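Local coordinates for hydroxyethylphosphonate dioxygenase (Streptomyces albus, PDB 6B9R), which probably catalyses the iron-dependent oxidative cleavage of 2-hydroxyethylphosphonate to hydroxymethylphosphonate and formate, at residues G159-Y164 with H190-R195; P107-R112 with E125-L130; D137-L142 with G169-V174. All coordinates share one frame; numbering follows the deposited sequence.

Interaction 1 (G159-Y164 with H190-R195); sequences GPVNYY and HSFTAR. With FE (Fe (III) ion), chain E; 2HE ((2-hydroxyethyl)phosphonic acid), chain F.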
loop_
_atom_site.group_PDB
_atom_site.type_symbol
_atom_site.label_atom_id
_atom_site.label_comp_id
_atom_site.label_asym_id
_atom_site.label_seq_id
_atom_site.Cartn_x
_atom_site.Cartn_y
_atom_site.Cartn_z
ATOM N N GLY A 159 -27.436 -16.711 -16.774
ATOM C CA GLY A 159 -28.773 -16.536 -17.280
ATOM C C GLY A 159 -28.966 -15.185 -17.932
ATOM O O GLY A 159 -28.017 -14.408 -18.098
ATOM N N PRO A 160 -30.209 -14.883 -18.324
ATOM C CA PRO A 160 -30.500 -13.663 -19.112
ATOM C C PRO A 160 -30.602 -12.412 -18.248
ATOM O O PRO A 160 -31.680 -11.862 -18.000
ATOM C CB PRO A 160 -31.826 -14.026 -19.795
ATOM C CG PRO A 160 -32.502 -14.928 -18.795
ATOM C CD PRO A 160 -31.394 -15.748 -18.179
ATOM N N VAL A 161 -29.446 -11.946 -17.776
ATOM C CA VAL A 161 -29.340 -10.764 -16.930
ATOM C C VAL A 161 -29.046 -9.549 -17.799
ATOM O O VAL A 161 -28.183 -9.606 -18.689
ATOM C CB VAL A 161 -28.242 -10.952 -15.867
ATOM C CG1 VAL A 161 -28.023 -9.652 -15.099
ATOM C CG2 VAL A 161 -28.610 -12.100 -14.910
ATOM N N ASN A 162 -29.757 -8.450 -17.551
ATOM C CA ASN A 162 -29.426 -7.166 -18.164
ATOM C C ASN A 162 -28.534 -6.374 -17.216
ATOM O O ASN A 162 -28.829 -6.272 -16.021
ATOM C CB ASN A 162 -30.689 -6.358 -18.485
ATOM C CG ASN A 162 -31.300 -6.738 -19.811
ATOM O OD1 ASN A 162 -30.761 -7.578 -20.536
ATOM N ND2 ASN A 162 -32.429 -6.117 -20.145
ATOM N N TYR A 163 -27.458 -5.803 -17.760
ATOM C CA TYR A 163 -26.505 -4.983 -17.024
ATOM C C TYR A 163 -26.715 -3.521 -17.403
ATOM O O TYR A 163 -26.661 -3.166 -18.585
ATOM C CB TYR A 163 -25.070 -5.407 -17.324
ATOM C CG TYR A 163 -24.032 -4.610 -16.567
ATOM C CD1 TYR A 163 -24.091 -4.514 -15.186
ATOM C CD2 TYR A 163 -23.000 -3.953 -17.226
ATOM C CE1 TYR A 163 -23.155 -3.793 -14.476
ATOM C CE2 TYR A 163 -22.059 -3.208 -16.511
ATOM C CZ TYR A 163 -22.144 -3.143 -15.147
ATOM O OH TYR A 163 -21.214 -2.420 -14.437
ATOM N N TYR A 164 -26.962 -2.683 -16.406
ATOM C CA TYR A 164 -27.168 -1.254 -16.600
ATOM C C TYR A 164 -26.024 -0.493 -15.952
ATOM O O TYR A 164 -25.593 -0.836 -14.848
ATOM C CB TYR A 164 -28.497 -0.806 -15.990
ATOM C CG TYR A 164 -29.684 -1.587 -16.489
ATOM C CD1 TYR A 164 -29.995 -2.832 -15.956
ATOM C CD2 TYR A 164 -30.497 -1.079 -17.494
ATOM C CE1 TYR A 164 -31.077 -3.556 -16.419
ATOM C CE2 TYR A 164 -31.581 -1.792 -17.966
ATOM C CZ TYR A 164 -31.870 -3.025 -17.420
ATOM O OH TYR A 164 -32.948 -3.734 -17.882
ATOM N N HIS A 190 -24.805 1.378 -11.131
ATOM C CA HIS A 190 -25.192 0.260 -11.985
ATOM C C HIS A 190 -26.427 -0.436 -11.425
ATOM O O HIS A 190 -26.863 -0.173 -10.298
ATOM C CB HIS A 190 -24.031 -0.727 -12.170
ATOM C CG HIS A 190 -23.444 -1.234 -10.890
ATOM N ND1 HIS A 190 -22.517 -0.525 -10.159
ATOM C CD2 HIS A 190 -23.648 -2.391 -10.216
ATOM C CE1 HIS A 190 -22.179 -1.219 -9.087
ATOM N NE2 HIS A 190 -22.850 -2.358 -9.101
ATOM N N SER A 191 -27.014 -1.304 -12.256
ATOM C CA SER A 191 -28.177 -2.092 -11.864
ATOM C C SER A 191 -28.211 -3.379 -12.678
ATOM O O SER A 191 -27.496 -3.530 -13.673
ATOM C CB SER A 191 -29.477 -1.305 -12.049
ATOM O OG SER A 191 -30.562 -1.964 -11.411
ATOM N N PHE A 192 -29.064 -4.310 -12.238
ATOM C CA PHE A 192 -29.267 -5.587 -12.916
ATOM C C PHE A 192 -30.741 -5.959 -12.884
ATOM O O PHE A 192 -31.409 -5.781 -11.862
ATOM C CB PHE A 192 -28.483 -6.732 -12.267
ATOM C CG PHE A 192 -27.036 -6.450 -12.064
ATOM C CD1 PHE A 192 -26.601 -5.820 -10.903
ATOM C CD2 PHE A 192 -26.100 -6.837 -13.012
ATOM C CE1 PHE A 192 -25.249 -5.569 -10.683
ATOM C CE2 PHE A 192 -24.734 -6.596 -12.797
ATOM C CZ PHE A 192 -24.317 -5.953 -11.632
ATOM N N THR A 193 -31.244 -6.478 -14.005
ATOM C CA THR A 193 -32.587 -7.035 -14.099
ATOM C C THR A 193 -32.520 -8.376 -14.823
ATOM O O THR A 193 -31.494 -8.742 -15.401
ATOM C CB THR A 193 -33.543 -6.100 -14.854
ATOM O OG1 THR A 193 -33.084 -5.958 -16.201
ATOM C CG2 THR A 193 -33.606 -4.719 -14.198
ATOM N N ALA A 194 -33.635 -9.108 -14.808
ATOM C CA ALA A 194 -33.772 -10.348 -15.567
ATOM C C ALA A 194 -34.635 -10.094 -16.796
ATOM O O ALA A 194 -35.680 -9.444 -16.697
ATOM C CB ALA A 194 -34.396 -11.462 -14.720
ATOM N N ARG A 195 -34.204 -10.616 -17.946
ATOM C CA ARG A 195 -35.010 -10.531 -19.159
ATOM C C ARG A 195 -36.147 -11.538 -19.177
ATOM O O ARG A 195 -37.018 -11.450 -20.048
ATOM C CB ARG A 195 -34.140 -10.742 -20.405
ATOM C CG ARG A 195 -33.226 -9.575 -20.710
ATOM C CD ARG A 195 -32.616 -9.665 -22.105
ATOM N NE ARG A 195 -31.892 -10.913 -22.336
ATOM C CZ ARG A 195 -30.685 -11.186 -21.842
ATOM N NH1 ARG A 195 -30.104 -12.347 -22.118
ATOM N NH2 ARG A 195 -30.063 -10.307 -21.052
HETATM FE FE FE E . -22.353 -3.316 -7.221
HETATM O O3 2HE F . -24.410 -3.028 -5.898
HETATM P P 2HE F . -25.848 -3.403 -5.830
HETATM O O1 2HE F . -26.773 -2.128 -6.162
HETATM O O2 2HE F . -26.236 -3.991 -4.376
HETATM C CA 2HE F . -26.073 -4.675 -7.094
HETATM C CB 2HE F . -24.833 -5.564 -7.065
HETATM O O4 2HE F . -23.719 -4.939 -7.723
HETATM O O HOH W 1 -22.057 -5.243 -5.569
#
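The phenolic oxygen of Tyr164 is held by two side chains: Thr193 OG1 lies 2.8 Å from Tyr164 OH across the strand pair, and Asn162 ND2 gives it a weak bond from two residues back, while ND2 also donates to Asp136 OD1. Thr193 chi1 (63°) puts OG1 between its own backbone N and carbonyl carbon, at the edge of the tyrosine ring, where a hydroxyl can bond and the neighbouring CG2 can pack on CE1. A tyrosine and a threonine suit this buried face because each combines apolar surface with a hydroxyl. Asn162 also works across the strands. Its OD1 accepts from Arg195 NH2 at 2.9 Å, a fairly straight bond (161°) near the guanidinium plane. The arginine chain bends at chi3 (-56°), and the flat guanidinium lies over Pro160, with Arg195 NH1 3.3 Å from Pro160 CB; NH1 also donates to Met176 O. An alanine here would probably leave Asn162 OD1 and Met176 O each without its guanidinium donor and open a gap beside the proline ring. On the other face of the sheet the side chains of Tyr163 and Phe192 run side by side with their rings turned obliquely to each other, Tyr163 CD1 3.2 Å from Phe192 CE2, a tight contact. Phe192 reaches the substrate as well, its CE1 3.4 Å from O4 of the phosphonate ligand. The paired backbones are antiparallel, with hydrogen bonds in both directions at Asn162-Thr193 and Tyr164-Ser191. At the far end His190 NE2 binds the iron at 2.2 Å, while its ND1 donates to Ala188 O, which helps to fix the imidazole's rotation. With His149 and Gln153 completing the protein ligands and the substrate chelating through O3 and O4, this is the metal site of a cupin-type mononuclear iron dioxygenase.

Interaction 2 (P107-R112 with E125-L130); sequences PYYEYR and EWISML. With 2HE ((2-hydroxyethyl)phosphonic acid), chain F.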
loop_
_atom_site.group_PDB
_atom_site.type_symbol
_atom_site.label_atom_id
_atom_site.label_comp_id
_atom_site.label_asym_id
_atom_site.label_seq_id
_atom_site.Cartn_x
_atom_site.Cartn_y
_atom_site.Cartn_z
ATOM N N PRO A 107 -39.680 -6.490 -4.181
ATOM C CA PRO A 107 -38.366 -7.143 -4.081
ATOM C C PRO A 107 -37.573 -6.964 -5.365
ATOM O O PRO A 107 -38.103 -7.102 -6.469
ATOM C CB PRO A 107 -38.719 -8.615 -3.833
ATOM C CG PRO A 107 -40.093 -8.578 -3.223
ATOM C CD PRO A 107 -40.789 -7.413 -3.875
ATOM N N TYR A 108 -36.299 -6.629 -5.218
ATOM C CA TYR A 108 -35.453 -6.321 -6.363
ATOM C C TYR A 108 -34.232 -7.220 -6.457
ATOM O O TYR A 108 -33.907 -7.696 -7.549
ATOM C CB TYR A 108 -35.024 -4.838 -6.309
ATOM C CG TYR A 108 -34.557 -4.292 -7.641
ATOM C CD1 TYR A 108 -35.457 -3.715 -8.534
ATOM C CD2 TYR A 108 -33.220 -4.379 -8.020
ATOM C CE1 TYR A 108 -35.037 -3.223 -9.760
ATOM C CE2 TYR A 108 -32.789 -3.894 -9.242
ATOM C CZ TYR A 108 -33.703 -3.322 -10.114
ATOM O OH TYR A 108 -33.270 -2.836 -11.333
ATOM N N TYR A 109 -33.564 -7.489 -5.335
ATOM C CA TYR A 109 -32.430 -8.402 -5.275
ATOM C C TYR A 109 -32.583 -9.311 -4.062
ATOM O O TYR A 109 -33.134 -8.905 -3.038
ATOM C CB TYR A 109 -31.088 -7.673 -5.115
ATOM C CG TYR A 109 -30.637 -6.763 -6.236
ATOM C CD1 TYR A 109 -30.716 -7.151 -7.569
ATOM C CD2 TYR A 109 -30.079 -5.524 -5.947
ATOM C CE1 TYR A 109 -30.275 -6.315 -8.579
ATOM C CE2 TYR A 109 -29.636 -4.682 -6.946
ATOM C CZ TYR A 109 -29.734 -5.082 -8.262
ATOM O OH TYR A 109 -29.287 -4.237 -9.252
ATOM N N GLU A 110 -32.091 -10.541 -4.181
ATOM C CA GLU A 110 -31.743 -11.346 -3.015
ATOM C C GLU A 110 -30.234 -11.499 -2.972
ATOM O O GLU A 110 -29.632 -11.960 -3.951
ATOM C CB GLU A 110 -32.384 -12.739 -3.034
ATOM C CG GLU A 110 -31.990 -13.548 -1.780
ATOM C CD GLU A 110 -32.431 -15.007 -1.797
ATOM O OE1 GLU A 110 -32.969 -15.463 -2.819
ATOM O OE2 GLU A 110 -32.222 -15.696 -0.771
ATOM N N TYR A 111 -29.636 -11.112 -1.842
ATOM C CA TYR A 111 -28.199 -11.198 -1.613
ATOM C C TYR A 111 -27.864 -12.401 -0.739
ATOM O O TYR A 111 -28.587 -12.709 0.213
ATOM C CB TYR A 111 -27.659 -9.956 -0.900
ATOM C CG TYR A 111 -27.840 -8.619 -1.571
ATOM C CD1 TYR A 111 -29.007 -7.887 -1.393
ATOM C CD2 TYR A 111 -26.820 -8.058 -2.331
ATOM C CE1 TYR A 111 -29.167 -6.644 -1.974
ATOM C CE2 TYR A 111 -26.971 -6.812 -2.923
ATOM C CZ TYR A 111 -28.148 -6.112 -2.738
ATOM O OH TYR A 111 -28.304 -4.872 -3.309
ATOM N N ARG A 112 -26.741 -13.050 -1.042
ATOM C CA ARG A 112 -26.196 -14.112 -0.202
ATOM C C ARG A 112 -24.686 -13.940 -0.118
ATOM O O ARG A 112 -24.027 -13.772 -1.150
ATOM C CB ARG A 112 -26.544 -15.506 -0.765
ATOM C CG ARG A 112 -28.029 -15.836 -0.708
ATOM C CD ARG A 112 -28.320 -17.240 -1.215
ATOM N NE ARG A 112 -29.748 -17.439 -1.432
ATOM C CZ ARG A 112 -30.257 -18.421 -2.172
ATOM N NH1 ARG A 112 -29.455 -19.297 -2.767
ATOM N NH2 ARG A 112 -31.572 -18.520 -2.319
ATOM N N GLU A 125 -20.739 -11.346 -3.320
ATOM C CA GLU A 125 -22.134 -11.667 -3.071
ATOM C C GLU A 125 -22.705 -12.396 -4.278
ATOM O O GLU A 125 -22.465 -11.999 -5.422
ATOM C CB GLU A 125 -22.959 -10.400 -2.770
ATOM C CG GLU A 125 -22.460 -9.598 -1.569
ATOM C CD GLU A 125 -22.924 -10.169 -0.240
ATOM O OE1 GLU A 125 -24.143 -10.165 0.015
ATOM O OE2 GLU A 125 -22.062 -10.622 0.548
ATOM N N TRP A 126 -23.401 -13.495 -4.006
ATOM C CA TRP A 126 -24.363 -14.068 -4.930
ATOM C C TRP A 126 -25.606 -13.191 -4.892
ATOM O O TRP A 126 -26.084 -12.848 -3.807
ATOM C CB TRP A 126 -24.674 -15.499 -4.489
ATOM C CG TRP A 126 -25.735 -16.254 -5.243
ATOM C CD1 TRP A 126 -25.535 -17.207 -6.203
ATOM C CD2 TRP A 126 -27.160 -16.160 -5.062
ATOM N NE1 TRP A 126 -26.746 -17.696 -6.643
ATOM C CE2 TRP A 126 -27.756 -17.070 -5.960
ATOM C CE3 TRP A 126 -27.987 -15.381 -4.242
ATOM C CZ2 TRP A 126 -29.142 -17.227 -6.058
ATOM C CZ3 TRP A 126 -29.368 -15.541 -4.334
ATOM C CH2 TRP A 126 -29.927 -16.458 -5.235
ATOM N N ILE A 127 -26.119 -12.788 -6.059
ATOM C CA ILE A 127 -27.264 -11.880 -6.088
ATOM C C ILE A 127 -28.202 -12.302 -7.211
ATOM O O ILE A 127 -27.813 -12.303 -8.382
ATOM C CB ILE A 127 -26.856 -10.405 -6.269
ATOM C CG1 ILE A 127 -25.776 -10.001 -5.249
ATOM C CG2 ILE A 127 -28.095 -9.520 -6.139
ATOM C CD1 ILE A 127 -25.221 -8.613 -5.455
ATOM N N SER A 128 -29.438 -12.651 -6.862
ATOM C CA SER A 128 -30.420 -13.005 -7.876
ATOM C C SER A 128 -31.198 -11.767 -8.293
ATOM O O SER A 128 -31.585 -10.948 -7.458
ATOM C CB SER A 128 -31.384 -14.079 -7.374
ATOM O OG SER A 128 -32.223 -13.562 -6.368
ATOM N N MET A 129 -31.431 -11.640 -9.595
ATOM C CA MET A 129 -32.248 -10.552 -10.109
ATOM C C MET A 129 -33.715 -10.898 -9.906
ATOM O O MET A 129 -34.205 -11.886 -10.464
ATOM C CB MET A 129 -31.942 -10.312 -11.584
ATOM C CG MET A 129 -30.681 -9.501 -11.841
ATOM S SD MET A 129 -29.155 -10.381 -11.429
ATOM C CE MET A 129 -28.700 -9.595 -9.878
ATOM N N LEU A 130 -34.416 -10.099 -9.103
ATOM C CA LEU A 130 -35.831 -10.337 -8.850
ATOM C C LEU A 130 -36.746 -9.438 -9.671
ATOM O O LEU A 130 -37.965 -9.630 -9.633
ATOM C CB LEU A 130 -36.147 -10.148 -7.360
ATOM C CG LEU A 130 -35.269 -10.905 -6.367
ATOM C CD1 LEU A 130 -35.658 -10.553 -4.921
ATOM C CD2 LEU A 130 -35.342 -12.405 -6.624
HETATM O O3 2HE F . -24.410 -3.028 -5.898
HETATM P P 2HE F . -25.848 -3.403 -5.830
HETATM O O1 2HE F . -26.773 -2.128 -6.162
HETATM O O2 2HE F . -26.236 -3.991 -4.376
HETATM C CA 2HE F . -26.073 -4.675 -7.094
HETATM C CB 2HE F . -24.833 -5.564 -7.065
HETATM O O4 2HE F . -23.719 -4.939 -7.723
HETATM O O HOH W 2 -33.809 -15.748 -5.161
#
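Trp126 carries CG anti to its backbone N (chi1 175°), and Arg112 carries CG anti to its carbonyl carbon (chi1 -67°), and from these starts the two cross-strand neighbours run side by side in the same direction. The arginine then stays extended as far as NE, and its guanidinium settles flat on the indole, the planes 10° apart and Arg112 CZ 4.0 Å from the centroid of the six-membered ring of Trp126. This is a cation-pi stack, for which a broad, electron-rich indole is well suited. Glu110, on the same face, takes the edge of the guanidinium: its OE2 accepts from Arg112 NE at 3.1 Å and from Arg112 NH2, both nitrogens reaching that one oxygen from the same side of the carboxylate. Ser98 OG also bonds to this oxygen. The guanidinium is thus held at its edge by charge and on one face by the ring. Tyr109, Tyr111, Ile127 and Met129 line the other face of the sheet, which is buried. Ile127 CD1 sits 3.6 Å from Tyr111 CD2, the branched chain lying alongside the ring, and the same methyl is 3.5 Å from CB of the bound 2-hydroxyethylphosphonate. Tyr111 OH donates to ligand O2 in a very short bond of 2.5 Å. The ring of Tyr109 adds apolar contact, its CE2 3.6 Å from ligand CA, while its hydroxyl is bonded to Phe192 N. Lys29 and Trp449 of the second subunit also hydrogen-bond the ligand. Tyr108 and Tyr109 together face Ile101 in a classic beta bulge, and between the two segments the backbone bonds run from Tyr108-Leu130 to Arg112-Trp126. An antiparallel beta hairpin results, one face bearing the Arg112-Glu110 salt bridge and the cation-pi stack on Trp126, the other forming a wall of the phosphonate pocket.

Interaction 3 (D137-L142 with G169-V174); sequences DPDNPL and GRSHCV
Pro138 lays its ring against the backbone of strand 170-175. From CB onward the contacts move along that strand: Pro138 CB meets Ser171 O at 3.6 Å and, at the same range, the carbonyl carbon of His172. The next ring atom, Pro138 CG, stays over the same oxygen, 3.7 Å from Ser171 O. Where the ring closes, Pro138 CD turns to the neighbouring side chain and touches Cys173 CB at 3.9 Å. Proline suits this place twice over. Its compact ring can sit against a peptide group without bringing in a donor, and its fixed phi (-59°) fits the second position of a type I beta turn, closed by Asn140 N bonding to Asp137 O at 3.1 Å. The turn has a second tie, because Asp137 OD1 accepts from Asp139 N at 2.7 Å in an Asx turn, the N-H coming from above the carboxylate plane. Asp139 brings its OD1 within 4.1 Å of Ser171 CB, a loose contact, and the hydroxyl of that serine has its partner in Arg166 NE. Cys173 places SG anti to its backbone N (chi1 173°), and it is CB that meets the proline while SG packs on the ring of Tyr164. The loop between strands 123-129 and 152-158 is in this way laid on the outermost strand of a three-stranded sheet, at the protein surface. The two segments share no hydrogen bond or salt bridge: several of the loop's polar groups are used within its own turns or on Asp135, and what joins it to the strand is van der Waals contact, which rests mainly on the fit of one rigid ring.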
loop_
_atom_site.group_PDB
_atom_site.type_symbol
_atom_site.label_atom_id
_atom_site.label_comp_id
_atom_site.label_asym_id
_atom_site.label_seq_id
_atom_site.Cartn_x
_atom_site.Cartn_y
_atom_site.Cartn_z
ATOM N N ASP A 137 -34.166 -1.285 -22.608
ATOM C CA ASP A 137 -34.072 0.172 -22.558
ATOM C C ASP A 137 -33.398 0.597 -21.258
ATOM O O ASP A 137 -33.928 0.316 -20.176
ATOM C CB ASP A 137 -35.467 0.788 -22.669
ATOM C CG ASP A 137 -35.471 2.318 -22.545
ATOM O OD1 ASP A 137 -34.404 2.949 -22.370
ATOM O OD2 ASP A 137 -36.576 2.897 -22.625
ATOM N N PRO A 138 -32.251 1.280 -21.315
ATOM C CA PRO A 138 -31.624 1.771 -20.074
ATOM C C PRO A 138 -32.510 2.703 -19.269
ATOM O O PRO A 138 -32.310 2.821 -18.053
ATOM C CB PRO A 138 -30.366 2.496 -20.577
ATOM C CG PRO A 138 -30.641 2.794 -22.015
ATOM C CD PRO A 138 -31.483 1.658 -22.513
ATOM N N ASP A 139 -33.480 3.367 -19.900
ATOM C CA ASP A 139 -34.346 4.324 -19.225
ATOM C C ASP A 139 -35.663 3.706 -18.773
ATOM O O ASP A 139 -36.543 4.430 -18.296
ATOM C CB ASP A 139 -34.615 5.523 -20.139
ATOM C CG ASP A 139 -33.349 6.293 -20.472
ATOM O OD1 ASP A 139 -32.528 6.510 -19.558
ATOM O OD2 ASP A 139 -33.169 6.674 -21.647
ATOM N N ASN A 140 -35.817 2.398 -18.919
ATOM C CA ASN A 140 -36.974 1.662 -18.434
ATOM C C ASN A 140 -37.239 1.988 -16.961
ATOM O O ASN A 140 -36.348 1.792 -16.119
ATOM C CB ASN A 140 -36.720 0.165 -18.625
ATOM C CG ASN A 140 -37.942 -0.697 -18.334
ATOM O OD1 ASN A 140 -38.746 -0.396 -17.456
ATOM N ND2 ASN A 140 -38.071 -1.794 -19.069
ATOM N N PRO A 141 -38.435 2.473 -16.611
ATOM C CA PRO A 141 -38.692 2.885 -15.222
ATOM C C PRO A 141 -38.677 1.749 -14.214
ATOM O O PRO A 141 -38.673 2.026 -13.009
ATOM C CB PRO A 141 -40.081 3.531 -15.304
ATOM C CG PRO A 141 -40.712 2.898 -16.490
ATOM C CD PRO A 141 -39.600 2.709 -17.478
ATOM N N LEU A 142 -38.675 0.491 -14.650
ATOM C CA LEU A 142 -38.577 -0.619 -13.710
ATOM C C LEU A 142 -37.168 -0.810 -13.166
ATOM O O LEU A 142 -36.991 -1.569 -12.207
ATOM C CB LEU A 142 -39.050 -1.916 -14.367
ATOM C CG LEU A 142 -40.529 -1.982 -14.746
ATOM C CD1 LEU A 142 -40.826 -3.264 -15.535
ATOM C CD2 LEU A 142 -41.414 -1.884 -13.507
ATOM N N GLY A 169 -23.249 11.022 -17.091
ATOM C CA GLY A 169 -24.613 11.436 -17.355
ATOM C C GLY A 169 -25.384 10.612 -18.364
ATOM O O GLY A 169 -26.518 10.976 -18.699
ATOM N N ARG A 170 -24.820 9.516 -18.860
ATOM C CA ARG A 170 -25.491 8.672 -19.840
ATOM C C ARG A 170 -25.734 7.294 -19.241
ATOM O O ARG A 170 -24.823 6.696 -18.658
ATOM C CB ARG A 170 -24.669 8.559 -21.126
ATOM N N SER A 171 -26.963 6.800 -19.378
ATOM C CA SER A 171 -27.317 5.462 -18.926
ATOM C C SER A 171 -27.196 4.488 -20.086
ATOM O O SER A 171 -27.617 4.785 -21.208
ATOM C CB SER A 171 -28.743 5.429 -18.372
ATOM O OG SER A 171 -28.870 6.283 -17.250
ATOM N N HIS A 172 -26.619 3.323 -19.812
ATOM C CA HIS A 172 -26.460 2.271 -20.801
ATOM C C HIS A 172 -27.080 0.982 -20.284
ATOM O O HIS A 172 -27.168 0.754 -19.071
ATOM C CB HIS A 172 -24.986 2.003 -21.125
ATOM C CG HIS A 172 -24.189 3.232 -21.420
ATOM N ND1 HIS A 172 -23.828 3.595 -22.700
ATOM C CD2 HIS A 172 -23.661 4.172 -20.601
ATOM C CE1 HIS A 172 -23.125 4.713 -22.658
ATOM N NE2 HIS A 172 -23.008 5.084 -21.396
ATOM N N CYS A 173 -27.492 0.130 -21.217
ATOM C CA CYS A 173 -27.939 -1.223 -20.912
ATOM C C CYS A 173 -27.295 -2.187 -21.897
ATOM O O CYS A 173 -27.480 -2.054 -23.113
ATOM C CB CYS A 173 -29.462 -1.345 -20.982
ATOM S SG CYS A 173 -30.043 -3.052 -20.820
ATOM N N VAL A 174 -26.559 -3.163 -21.379
ATOM C CA VAL A 174 -26.002 -4.221 -22.219
ATOM C C VAL A 174 -26.574 -5.557 -21.757
ATOM O O VAL A 174 -26.315 -5.980 -20.622
ATOM C CB VAL A 174 -24.465 -4.215 -22.179
ATOM C CG1 VAL A 174 -23.910 -5.426 -22.889
ATOM C CG2 VAL A 174 -23.920 -2.940 -22.808
#

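How the interactions relate
Interaction 2 comes first along the chain and closes before the others open; the segments of interactions 1 and 3 alternate. The centre of interaction 1 lies about 11 Å from those of the other two, which are about 19 Å from each other. Interactions 1 and 3 share one antiparallel sheet, in which strand 161-167 is central between 170-175 and 190-194, and Val174 N is probably bonded to Tyr163 O. The hairpin of 107-112 with 125-130 belongs to a different, seven-stranded sheet and meets strand 190-194 through the hydroxyls of Tyr108 and Tyr109. Interactions 1 and 2 both touch the substrate, so the pocket draws on two sheets, while interaction 3 lies farther out, at the surface.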